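Local atomic coordinates of exoribonuclease II, mitochondrial (Candida glabrata, PDB entry 6F3H), a protein that degrades RNA from the 3' end as the exoribonuclease component of the mitochondrial RNA degradosome, a magnesium-binding enzyme of the RNB family. Residues G630-A644 with Q672-K686. The protein carries 1 engineered substitution. Residues are numbered along the deposited sequence; the frame is centred on the assembly and turned at random.
With nucleotides of chain C.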
loop_
_atom_site.group_PDB
_atom_site.type_symbol
_atom_site.label_atom_id
_atom_site.label_comp_id
_atom_site.label_asym_id
_atom_site.label_seq_id
_atom_site.Cartn_x
_atom_site.Cartn_y
_atom_site.Cartn_z
ATOM N N GLY A 630 17.442 6.177 9.200
ATOM C CA GLY A 630 16.097 5.755 9.526
ATOM C C GLY A 630 15.202 5.793 8.303
ATOM O O GLY A 630 15.500 6.450 7.308
ATOM N N VAL A 631 14.068 5.111 8.427
ATOM C CA VAL A 631 13.039 5.070 7.400
ATOM C C VAL A 631 11.991 6.115 7.736
ATOM O O VAL A 631 11.198 5.932 8.659
ATOM C CB VAL A 631 12.389 3.692 7.325
ATOM C CG1 VAL A 631 11.437 3.659 6.161
ATOM C CG2 VAL A 631 13.455 2.627 7.249
ATOM N N TYR A 632 11.928 7.163 6.944
ATOM C CA TYR A 632 10.983 8.232 7.197
ATOM C C TYR A 632 9.741 8.004 6.366
ATOM O O TYR A 632 9.724 7.173 5.465
ATOM C CB TYR A 632 11.598 9.599 6.879
ATOM C CG TYR A 632 12.902 9.846 7.600
ATOM C CD1 TYR A 632 14.053 9.147 7.258
ATOM C CD2 TYR A 632 12.977 10.761 8.649
ATOM C CE1 TYR A 632 15.247 9.354 7.929
ATOM C CE2 TYR A 632 14.173 10.976 9.337
ATOM C CZ TYR A 632 15.312 10.270 8.970
ATOM O OH TYR A 632 16.532 10.455 9.618
ATOM N N ARG A 633 8.692 8.754 6.677
ATOM C CA ARG A 633 7.476 8.750 5.892
ATOM C C ARG A 633 7.236 10.193 5.492
ATOM O O ARG A 633 7.132 11.066 6.358
ATOM C CB ARG A 633 6.294 8.205 6.689
ATOM C CG ARG A 633 4.963 8.620 6.078
ATOM C CD ARG A 633 3.769 7.998 6.758
ATOM N NE ARG A 633 4.067 6.670 7.256
ATOM C CZ ARG A 633 3.275 6.007 8.086
ATOM N NH1 ARG A 633 2.145 6.578 8.505
ATOM N NH2 ARG A 633 3.627 4.790 8.507
ATOM N N CYS A 634 7.126 10.442 4.189
ATOM C CA CYS A 634 7.173 11.786 3.636
ATOM C C CYS A 634 5.941 12.026 2.799
ATOM O O CYS A 634 5.213 11.099 2.454
ATOM C CB CYS A 634 8.429 12.020 2.791
ATOM S SG CYS A 634 9.878 11.207 3.456
ATOM N N TYR A 635 5.711 13.294 2.487
ATOM C CA TYR A 635 4.595 13.665 1.633
ATOM C C TYR A 635 4.988 14.967 0.962
ATOM O O TYR A 635 5.255 15.953 1.657
ATOM C CB TYR A 635 3.293 13.813 2.428
ATOM C CG TYR A 635 2.109 14.240 1.588
ATOM C CD1 TYR A 635 2.012 15.534 1.117
ATOM C CD2 TYR A 635 1.094 13.358 1.259
ATOM C CE1 TYR A 635 0.960 15.945 0.330
ATOM C CE2 TYR A 635 0.026 13.770 0.456
ATOM C CZ TYR A 635 -0.026 15.074 -0.000
ATOM O OH TYR A 635 -1.048 15.553 -0.790
ATOM N N ASN A 636 4.985 14.974 -0.377
ATOM C CA ASN A 636 5.437 16.126 -1.145
ATOM C C ASN A 636 4.303 17.022 -1.562
ATOM O O ASN A 636 4.462 18.242 -1.586
ATOM C CB ASN A 636 6.143 15.712 -2.431
ATOM C CG ASN A 636 7.490 15.119 -2.199
ATOM O OD1 ASN A 636 8.009 15.148 -1.090
ATOM N ND2 ASN A 636 8.074 14.562 -3.258
ATOM N N GLY A 637 3.211 16.446 -1.993
ATOM C CA GLY A 637 2.193 17.251 -2.597
ATOM C C GLY A 637 2.453 17.307 -4.078
ATOM O O GLY A 637 3.342 16.638 -4.616
ATOM N N LEU A 638 1.674 18.145 -4.744
ATOM C CA LEU A 638 1.728 18.248 -6.191
ATOM C C LEU A 638 2.216 19.616 -6.659
ATOM O O LEU A 638 2.087 20.629 -5.964
ATOM C CB LEU A 638 0.358 17.961 -6.810
ATOM C CG LEU A 638 -0.234 16.564 -6.634
ATOM C CD1 LEU A 638 -1.577 16.455 -7.305
ATOM C CD2 LEU A 638 0.694 15.548 -7.238
ATOM N N ASN A 639 2.803 19.622 -7.849
ATOM C CA ASN A 639 3.045 20.863 -8.563
ATOM C C ASN A 639 1.725 21.265 -9.211
ATOM O O ASN A 639 1.200 20.523 -10.048
ATOM C CB ASN A 639 4.135 20.655 -9.610
ATOM C CG ASN A 639 5.466 20.270 -8.992
ATOM O OD1 ASN A 639 5.926 19.138 -9.142
ATOM N ND2 ASN A 639 6.086 21.208 -8.288
ATOM N N LEU A 640 1.174 22.419 -8.826
ATOM C CA LEU A 640 -0.169 22.806 -9.252
ATOM C C LEU A 640 -0.205 24.152 -9.970
ATOM O O LEU A 640 0.617 25.038 -9.716
ATOM C CB LEU A 640 -1.128 22.873 -8.065
ATOM C CG LEU A 640 -1.527 21.518 -7.513
ATOM C CD1 LEU A 640 -2.374 21.722 -6.294
ATOM C CD2 LEU A 640 -2.305 20.766 -8.573
ATOM N N GLY A 641 -1.209 24.308 -10.843
ATOM C CA GLY A 641 -1.394 25.566 -11.526
ATOM C C GLY A 641 -1.811 26.658 -10.569
ATOM O O GLY A 641 -2.342 26.409 -9.489
ATOM N N ASN A 642 -1.584 27.899 -10.990
ATOM C CA ASN A 642 -1.763 29.016 -10.072
ATOM C C ASN A 642 -3.215 29.144 -9.648
ATOM O O ASN A 642 -3.506 29.365 -8.464
ATOM C CB ASN A 642 -1.239 30.303 -10.706
ATOM C CG ASN A 642 0.270 30.429 -10.573
ATOM O OD1 ASN A 642 0.911 29.633 -9.874
ATOM N ND2 ASN A 642 0.847 31.417 -11.246
ATOM N N GLN A 643 -4.139 28.968 -10.597
ATOM C CA GLN A 643 -5.549 29.051 -10.252
ATOM C C GLN A 643 -5.954 27.879 -9.374
ATOM O O GLN A 643 -6.719 28.052 -8.417
ATOM C CB GLN A 643 -6.400 29.130 -11.518
ATOM C CG GLN A 643 -7.833 28.687 -11.332
ATOM C CD GLN A 643 -8.694 29.022 -12.536
ATOM O OE1 GLN A 643 -8.374 29.935 -13.307
ATOM N NE2 GLN A 643 -9.779 28.271 -12.720
ATOM N N ALA A 644 -5.419 26.690 -9.644
ATOM C CA ALA A 644 -5.730 25.571 -8.770
ATOM C C ALA A 644 -5.082 25.749 -7.405
ATOM O O ALA A 644 -5.718 25.479 -6.383
ATOM C CB ALA A 644 -5.306 24.255 -9.412
ATOM N N GLN A 672 -6.286 17.283 -6.237
ATOM C CA GLN A 672 -5.030 17.999 -6.009
ATOM C C GLN A 672 -4.171 17.401 -4.896
ATOM O O GLN A 672 -3.281 18.083 -4.382
ATOM C CB GLN A 672 -5.303 19.473 -5.704
ATOM C CG GLN A 672 -6.593 19.989 -6.313
ATOM C CD GLN A 672 -6.703 21.488 -6.236
ATOM O OE1 GLN A 672 -5.742 22.163 -5.883
ATOM N NE2 GLN A 672 -7.869 22.023 -6.585
ATOM N N LEU A 673 -4.387 16.146 -4.520
ATOM C CA LEU A 673 -3.592 15.553 -3.460
ATOM C C LEU A 673 -2.689 14.444 -3.960
ATOM O O LEU A 673 -3.010 13.749 -4.917
ATOM C CB LEU A 673 -4.460 14.967 -2.371
ATOM C CG LEU A 673 -5.441 15.951 -1.796
ATOM C CD1 LEU A 673 -6.454 15.149 -0.999
ATOM C CD2 LEU A 673 -4.656 16.934 -0.949
ATOM N N SER A 674 -1.570 14.279 -3.267
ATOM C CA SER A 674 -0.588 13.225 -3.463
ATOM C C SER A 674 -0.861 12.076 -2.479
ATOM O O SER A 674 -1.926 12.010 -1.849
ATOM C CB SER A 674 0.807 13.845 -3.281
ATOM O OG SER A 674 1.854 12.890 -3.310
ATOM N N SER A 675 0.121 11.193 -2.302
ATOM C CA SER A 675 0.077 10.173 -1.273
ATOM C C SER A 675 1.421 10.171 -0.571
ATOM O O SER A 675 2.399 10.759 -1.045
ATOM C CB SER A 675 -0.253 8.783 -1.837
ATOM O OG SER A 675 0.911 8.043 -2.178
ATOM N N SER A 676 1.455 9.520 0.580
ATOM C CA SER A 676 2.649 9.507 1.396
ATOM C C SER A 676 3.512 8.319 1.002
ATOM O O SER A 676 3.029 7.313 0.477
ATOM C CB SER A 676 2.283 9.492 2.887
ATOM O OG SER A 676 2.298 8.189 3.452
ATOM N N PHE A 677 4.808 8.468 1.215
ATOM C CA PHE A 677 5.762 7.466 0.789
ATOM C C PHE A 677 6.893 7.389 1.789
ATOM O O PHE A 677 7.218 8.376 2.445
ATOM C CB PHE A 677 6.320 7.770 -0.622
ATOM C CG PHE A 677 7.020 9.110 -0.746
ATOM C CD1 PHE A 677 6.294 10.275 -0.991
ATOM C CD2 PHE A 677 8.403 9.207 -0.614
ATOM C CE1 PHE A 677 6.941 11.508 -1.106
ATOM C CE2 PHE A 677 9.053 10.439 -0.728
ATOM C CZ PHE A 677 8.324 11.588 -0.967
ATOM N N TYR A 678 7.489 6.208 1.885
ATOM C CA TYR A 678 8.662 5.982 2.711
ATOM C C TYR A 678 9.925 6.446 1.998
ATOM O O TYR A 678 10.018 6.435 0.769
ATOM C CB TYR A 678 8.766 4.506 3.107
ATOM C CG TYR A 678 7.639 4.072 4.047
ATOM C CD1 TYR A 678 7.581 4.551 5.350
ATOM C CD2 TYR A 678 6.625 3.213 3.632
ATOM C CE1 TYR A 678 6.554 4.187 6.223
ATOM C CE2 TYR A 678 5.592 2.835 4.508
ATOM C CZ TYR A 678 5.571 3.328 5.806
ATOM O OH TYR A 678 4.584 2.994 6.716
ATOM N N SER A 679 10.888 6.893 2.790
ATOM C CA SER A 679 12.103 7.513 2.304
ATOM C C SER A 679 13.250 7.143 3.217
ATOM O O SER A 679 13.075 7.091 4.437
ATOM C CB SER A 679 11.980 9.036 2.287
ATOM O OG SER A 679 13.251 9.629 2.218
ATOM N N PRO A 680 14.451 6.983 2.671
ATOM C CA PRO A 680 15.616 6.702 3.512
ATOM C C PRO A 680 16.267 7.942 4.087
ATOM O O PRO A 680 17.252 7.812 4.819
ATOM C CB PRO A 680 16.578 6.014 2.537
ATOM C CG PRO A 680 15.988 6.233 1.150
ATOM C CD PRO A 680 14.830 7.156 1.268
ATOM N N PHE A 681 15.733 9.123 3.819
ATOM C CA PHE A 681 16.285 10.326 4.408
ATOM C C PHE A 681 15.156 11.294 4.681
ATOM O O PHE A 681 14.110 11.236 4.025
ATOM C CB PHE A 681 17.337 10.959 3.499
ATOM C CG PHE A 681 16.959 10.946 2.071
ATOM C CD1 PHE A 681 16.057 11.872 1.582
ATOM C CD2 PHE A 681 17.502 9.995 1.207
ATOM C CE1 PHE A 681 15.699 11.859 0.244
ATOM C CE2 PHE A 681 17.153 9.972 -0.129
ATOM C CZ PHE A 681 16.248 10.906 -0.615
ATOM N N PRO A 682 15.339 12.205 5.631
ATOM C CA PRO A 682 14.247 13.086 6.056
ATOM C C PRO A 682 13.732 13.968 4.936
ATOM O O PRO A 682 14.499 14.589 4.201
ATOM C CB PRO A 682 14.897 13.930 7.147
ATOM C CG PRO A 682 16.375 13.825 6.875
ATOM C CD PRO A 682 16.566 12.439 6.408
ATOM N N LEU A 683 12.416 14.028 4.830
ATOM C CA LEU A 683 11.714 14.937 3.950
ATOM C C LEU A 683 10.452 15.317 4.685
ATOM O O LEU A 683 9.918 14.504 5.450
ATOM C CB LEU A 683 11.360 14.295 2.605
ATOM C CG LEU A 683 12.564 14.139 1.703
ATOM C CD1 LEU A 683 12.213 13.294 0.523
ATOM C CD2 LEU A 683 13.036 15.510 1.281
ATOM N N PRO A 684 9.961 16.531 4.504
ATOM C CA PRO A 684 8.753 16.922 5.230
ATOM C C PRO A 684 7.577 16.024 4.865
ATOM O O PRO A 684 7.341 15.711 3.694
ATOM C CB PRO A 684 8.517 18.372 4.788
ATOM C CG PRO A 684 9.433 18.612 3.628
ATOM C CD PRO A 684 10.558 17.637 3.740
ATOM N N HIS A 685 6.829 15.623 5.892
ATOM C CA HIS A 685 5.500 15.058 5.702
ATOM C C HIS A 685 4.585 16.257 5.840
ATOM O O HIS A 685 4.199 16.649 6.940
ATOM C CB HIS A 685 5.193 13.954 6.703
ATOM C CG HIS A 685 3.940 13.198 6.388
ATOM N ND1 HIS A 685 2.751 13.830 6.093
ATOM C CD2 HIS A 685 3.696 11.872 6.283
ATOM C CE1 HIS A 685 1.821 12.931 5.839
ATOM N NE2 HIS A 685 2.369 11.733 5.946
ATOM N N LYS A 686 4.318 16.891 4.706
ATOM C CA LYS A 686 3.707 18.212 4.658
ATOM C C LYS A 686 2.244 18.229 5.062
ATOM O O LYS A 686 1.671 19.323 5.029
ATOM C CB LYS A 686 3.893 18.768 3.267
ATOM C CG LYS A 686 5.356 19.004 2.986
ATOM C CD LYS A 686 5.503 19.825 1.750
ATOM C CE LYS A 686 6.929 19.822 1.274
ATOM N NZ LYS A 686 7.023 20.473 -0.060
ATOM P P G C 2 -2.900 8.629 0.909
ATOM O OP1 G C 2 -1.520 8.044 0.897
ATOM O OP2 G C 2 -4.168 7.869 1.115
ATOM O "O5'" G C 2 -2.990 9.778 1.993
ATOM C "C5'" G C 2 -2.157 10.915 1.895
ATOM C "C4'" G C 2 -2.252 11.772 3.125
ATOM O "O4'" G C 2 -3.535 12.430 3.184
ATOM C "C3'" G C 2 -2.152 11.047 4.446
ATOM O "O3'" G C 2 -0.812 10.759 4.766
ATOM C "C2'" G C 2 -2.821 12.019 5.401
ATOM O "O2'" G C 2 -1.947 13.071 5.764
ATOM C "C1'" G C 2 -3.922 12.596 4.522
ATOM N N9 G C 2 -5.139 11.831 4.672
ATOM C C8 G C 2 -5.560 10.931 3.732
ATOM N N7 G C 2 -6.664 10.366 4.088
ATOM C C5 G C 2 -6.945 10.941 5.320
ATOM C C6 G C 2 -8.029 10.700 6.168
ATOM O O6 G C 2 -8.936 9.897 5.932
ATOM N N1 G C 2 -7.973 11.483 7.340
ATOM C C2 G C 2 -6.984 12.404 7.671
ATOM N N2 G C 2 -7.137 13.054 8.863
ATOM N N3 G C 2 -5.942 12.634 6.854
ATOM C C4 G C 2 -6.009 11.867 5.722
ATOM P P A C 3 -0.475 9.493 5.655
ATOM O OP1 A C 3 0.996 9.357 5.815
ATOM O OP2 A C 3 -1.245 8.379 5.100
ATOM O "O5'" A C 3 -1.157 9.861 7.048
ATOM C "C5'" A C 3 -0.646 10.908 7.853
ATOM C "C4'" A C 3 -1.389 11.027 9.162
ATOM O "O4'" A C 3 -2.739 11.503 8.923
ATOM C "C3'" A C 3 -1.574 9.734 9.948
ATOM O "O3'" A C 3 -0.434 9.390 10.711
ATOM C "C2'" A C 3 -2.818 10.021 10.773
ATOM O "O2'" A C 3 -2.529 10.828 11.891
ATOM C "C1'" A C 3 -3.635 10.848 9.786
ATOM N N9 A C 3 -4.412 9.943 8.958
ATOM C C8 A C 3 -4.060 9.364 7.775
ATOM N N7 A C 3 -4.976 8.566 7.314
ATOM C C5 A C 3 -5.950 8.634 8.279
ATOM C C6 A C 3 -7.177 8.017 8.374
ATOM N N6 A C 3 -7.630 7.182 7.443
ATOM N N1 A C 3 -7.907 8.301 9.477
ATOM C C2 A C 3 -7.425 9.155 10.403
ATOM N N3 A C 3 -6.271 9.804 10.421
ATOM C C4 A C 3 -5.607 9.469 9.315
ATOM P P A C 1 -4.211 7.991 -5.181
ATOM O OP1 A C 1 -3.563 6.681 -4.949
ATOM O OP2 A C 1 -3.413 9.247 -5.084
ATOM O "O5'" A C 1 -5.379 8.001 -4.106
ATOM C "C5'" A C 1 -5.068 8.028 -2.726
ATOM C "C4'" A C 1 -4.816 9.440 -2.258
ATOM O "O4'" A C 1 -6.010 10.239 -2.473
ATOM C "C3'" A C 1 -4.531 9.574 -0.776
ATOM O "O3'" A C 1 -3.184 9.387 -0.448
ATOM C "C2'" A C 1 -5.064 10.953 -0.439
ATOM O "O2'" A C 1 -4.154 11.951 -0.879
ATOM C "C1'" A C 1 -6.298 11.000 -1.325
ATOM N N9 A C 1 -7.458 10.352 -0.690
ATOM C C8 A C 1 -7.481 9.288 0.184
ATOM N N7 A C 1 -8.681 8.925 0.537
ATOM C C5 A C 1 -9.498 9.798 -0.164
ATOM C C6 A C 1 -10.889 9.932 -0.218
ATOM N N6 A C 1 -11.716 9.147 0.479
ATOM N N1 A C 1 -11.396 10.901 -1.015
ATOM C C2 A C 1 -10.559 11.681 -1.705
ATOM N N3 A C 1 -9.230 11.654 -1.739
ATOM C C4 A C 1 -8.764 10.677 -0.935
HETATM O O HOH W 1 9.726 12.114 6.942
HETATM O O HOH W 2 8.551 16.637 1.418
HETATM O O HOH W 3 -0.427 19.139 -3.392
#
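Y635 reaches across to 672-686 with its phenol oxygen, OH accepting a hydrogen bond from S674 N at 2.8 Å, while its own backbone pairs with the far end of the same segment. Y635 N donates almost straight (171°) to P684 O, and K686 N returns a weak bond to Y635 O. One residue thus joins both arms of 672-686, which doubles back after S679, so that the backbone around C634 and Y635 also borders P684 and H685. With CG anti to the backbone N (chi1 178°), the tyrosine ring is carried out to S674. Y635 CB makes a separate CH-pi contact over one face of the H685 imidazole, 3.9 Å from the centroid, while NE2 at the ring edge donates to OP1 of A3 of chain C at 2.7 Å; S676 OG donates to the same oxygen. Beside them R633 bends at chi3, bonds weakly through NH2 to Y678 OH, and forms a salt bridge through NH1 with another phosphate of the RNA. Away from the nucleotides, C634 CB lies over the F677 ring, 4.1 Å from its centroid, and P682 CD covers a face of the Y632 ring. Four backbone bonds join Y632 to S679 and C634 to F677. Here a short two-stranded antiparallel ribbon, flanked by helix 725-761, holds the phosphate backbone of the bound RNA, consistent with the RNA-binding channel of RNB-family exoribonucleases.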